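Local coordinates for putative cell invasion protein with MAC/Perforin domain (Bacteroides thetaiotaomicron VPI-5482, PDB 3KK7) that is of unknown function but carries a membrane-attack complex/perforin (MACPF) domain, a domain found in many pore-forming proteins, and may act in cell invasion, at residues G169-Q174 and Y216-R221. Sequence-based numbering, arbitrary orientation.
Sequences GMLNLQ and YYTGGR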
loop_
_atom_site.group_PDB
_atom_site.type_symbol
_atom_site.label_atom_id
_atom_site.label_comp_id
_atom_site.label_asym_id
_atom_site.label_seq_id
_atom_site.Cartn_x
_atom_site.Cartn_y
_atom_site.Cartn_z
ATOM N N GLY A 169 -2.661 25.816 6.006
ATOM C CA GLY A 169 -2.152 25.535 4.693
ATOM C C GLY A 169 -2.644 24.243 4.092
ATOM O O GLY A 169 -3.401 23.470 4.696
HETATM N N MSE A 170 -2.128 24.005 2.898
HETATM C CA MSE A 170 -2.614 22.973 2.020
HETATM C C MSE A 170 -1.456 22.652 1.075
HETATM O O MSE A 170 -0.881 23.565 0.477
HETATM C CB MSE A 170 -3.776 23.600 1.283
HETATM C CG MSE A 170 -4.510 22.727 0.391
HETATM SE SE MSE A 170 -6.153 23.639 -0.236
HETATM C CE MSE A 170 -6.790 22.085 -1.280
ATOM N N LEU A 171 -1.072 21.383 0.975
ATOM C CA LEU A 171 0.027 20.985 0.084
ATOM C C LEU A 171 -0.429 19.905 -0.825
ATOM O O LEU A 171 -1.070 18.981 -0.365
ATOM C CB LEU A 171 1.234 20.452 0.842
ATOM C CG LEU A 171 2.229 21.476 1.348
ATOM C CD1 LEU A 171 1.638 22.205 2.563
ATOM C CD2 LEU A 171 3.511 20.748 1.726
ATOM N N ASN A 172 -0.051 19.999 -2.098
ATOM C CA ASN A 172 -0.390 18.990 -3.091
ATOM C C ASN A 172 0.794 18.618 -3.961
ATOM O O ASN A 172 1.570 19.490 -4.358
ATOM C CB ASN A 172 -1.534 19.483 -3.962
ATOM C CG ASN A 172 -2.844 19.566 -3.204
ATOM O OD1 ASN A 172 -3.098 20.554 -2.496
ATOM N ND2 ASN A 172 -3.678 18.521 -3.322
ATOM N N LEU A 173 0.944 17.323 -4.231
ATOM C CA LEU A 173 1.879 16.842 -5.238
ATOM C C LEU A 173 1.067 16.610 -6.488
ATOM O O LEU A 173 -0.078 16.131 -6.414
ATOM C CB LEU A 173 2.507 15.516 -4.836
ATOM C CG LEU A 173 3.480 14.777 -5.773
ATOM C CD1 LEU A 173 4.786 15.492 -5.925
ATOM C CD2 LEU A 173 3.719 13.406 -5.141
ATOM N N GLN A 174 1.656 16.953 -7.627
ATOM C CA GLN A 174 1.071 16.715 -8.935
ATOM C C GLN A 174 0.758 15.239 -9.088
ATOM O O GLN A 174 1.623 14.416 -8.864
ATOM C CB GLN A 174 2.091 17.122 -10.000
ATOM C CG GLN A 174 1.736 16.761 -11.438
ATOM C CD GLN A 174 0.467 17.410 -11.896
ATOM O OE1 GLN A 174 -0.315 16.786 -12.602
ATOM N NE2 GLN A 174 0.237 18.659 -11.486
ATOM N N TYR A 216 -2.569 17.019 1.662
ATOM C CA TYR A 216 -2.901 17.161 3.070
ATOM C C TYR A 216 -3.055 18.595 3.485
ATOM O O TYR A 216 -2.798 19.497 2.695
ATOM C CB TYR A 216 -1.855 16.475 3.943
ATOM C CG TYR A 216 -0.418 16.986 3.887
ATOM C CD1 TYR A 216 0.036 17.973 4.756
ATOM C CD2 TYR A 216 0.511 16.398 3.012
ATOM C CE1 TYR A 216 1.370 18.383 4.747
ATOM C CE2 TYR A 216 1.836 16.807 2.974
ATOM C CZ TYR A 216 2.276 17.796 3.843
ATOM O OH TYR A 216 3.619 18.178 3.781
ATOM N N TYR A 217 -3.494 18.788 4.733
ATOM C CA TYR A 217 -3.611 20.112 5.331
ATOM C C TYR A 217 -2.581 20.285 6.419
ATOM O O TYR A 217 -2.152 19.309 7.032
ATOM C CB TYR A 217 -4.989 20.295 5.926
ATOM C CG TYR A 217 -6.090 20.273 4.903
ATOM C CD1 TYR A 217 -6.395 21.405 4.168
ATOM C CD2 TYR A 217 -6.828 19.114 4.670
ATOM C CE1 TYR A 217 -7.416 21.389 3.248
ATOM C CE2 TYR A 217 -7.842 19.090 3.755
ATOM C CZ TYR A 217 -8.125 20.231 3.045
ATOM O OH TYR A 217 -9.114 20.215 2.128
ATOM N N THR A 218 -2.162 21.536 6.638
ATOM C CA THR A 218 -1.258 21.859 7.734
ATOM C C THR A 218 -1.893 22.806 8.709
ATOM O O THR A 218 -2.762 23.605 8.341
ATOM C CB THR A 218 0.033 22.524 7.271
ATOM O OG1 THR A 218 -0.281 23.728 6.563
ATOM C CG2 THR A 218 0.842 21.564 6.416
ATOM N N GLY A 219 -1.428 22.718 9.949
ATOM C CA GLY A 219 -1.865 23.603 10.998
ATOM C C GLY A 219 -1.638 22.995 12.361
ATOM O O GLY A 219 -0.569 22.439 12.618
ATOM N N GLY A 220 -2.644 23.142 13.229
ATOM C CA GLY A 220 -2.700 22.475 14.533
ATOM C C GLY A 220 -4.026 21.726 14.675
ATOM O O GLY A 220 -4.984 22.084 14.051
ATOM N N ARG A 221 -4.081 20.680 15.480
ATOM C CA ARG A 221 -5.326 19.929 15.669
ATOM C C ARG A 221 -5.395 19.339 17.054
ATOM O O ARG A 221 -4.385 18.846 17.543
ATOM C CB ARG A 221 -5.395 18.775 14.676
ATOM C CG ARG A 221 -6.529 17.761 14.878
ATOM C CD ARG A 221 -6.493 16.741 13.747
ATOM N NE ARG A 221 -7.623 15.823 13.753
ATOM C CZ ARG A 221 -7.793 14.835 12.877
ATOM N NH1 ARG A 221 -6.903 14.624 11.918
ATOM N NH2 ARG A 221 -8.842 14.040 12.968
#
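Four backbone hydrogen bonds join 169-173 to 216-218 as antiparallel strands. G169 and T218 form one hydrogen-bonded pair: G169 N donates to T218 O, and T218 N returns a nearly straight bond (168°) to G169 O at 3.0 Å. L171 and Y216 form the other, with L171 N to Y216 O at 3.1 Å lying in the carbonyl plane and Y216 N bonding L171 O nearly along the C=O axis. At the G169 pair both donors instead stand above the acceptor's carbonyl plane.

On one face, L171 and Y216 run side by side. Y216 takes the crowded position between its backbone N and carbonyl carbon (chi1 62°), which brings its ring beside L171: CB of L171 lies over one ring face, offset toward the rim, and CD2 reaches Y216 OH at 3.3 Å. That hydroxyl is hydrogen-bonded to A52 O, which anchors the ring's far end. CD1 of L171 meets T218 CG2 at 4.0 Å, while T218 OG1, also in the crowded position, sits 3.2 Å from G169 CA, close over the glycine backbone.

The other face carries M170, a selenomethionine in this crystal, fully extended, and Y217. The M170 SE atom lies 5.5 Å from the Y217 ring centroid in an oblique Met-aromatic contact, and both side chains also touch L98 of strand 93-108.

Beyond the pair, Q339 NE2 gives Y216 O a second hydrogen bond. At G219 the chain turns a corner, and the strand continuing through R221 leaves in a new direction. Such long, sharply bent antiparallel strands are characteristic of the central sheet of the MACPF fold.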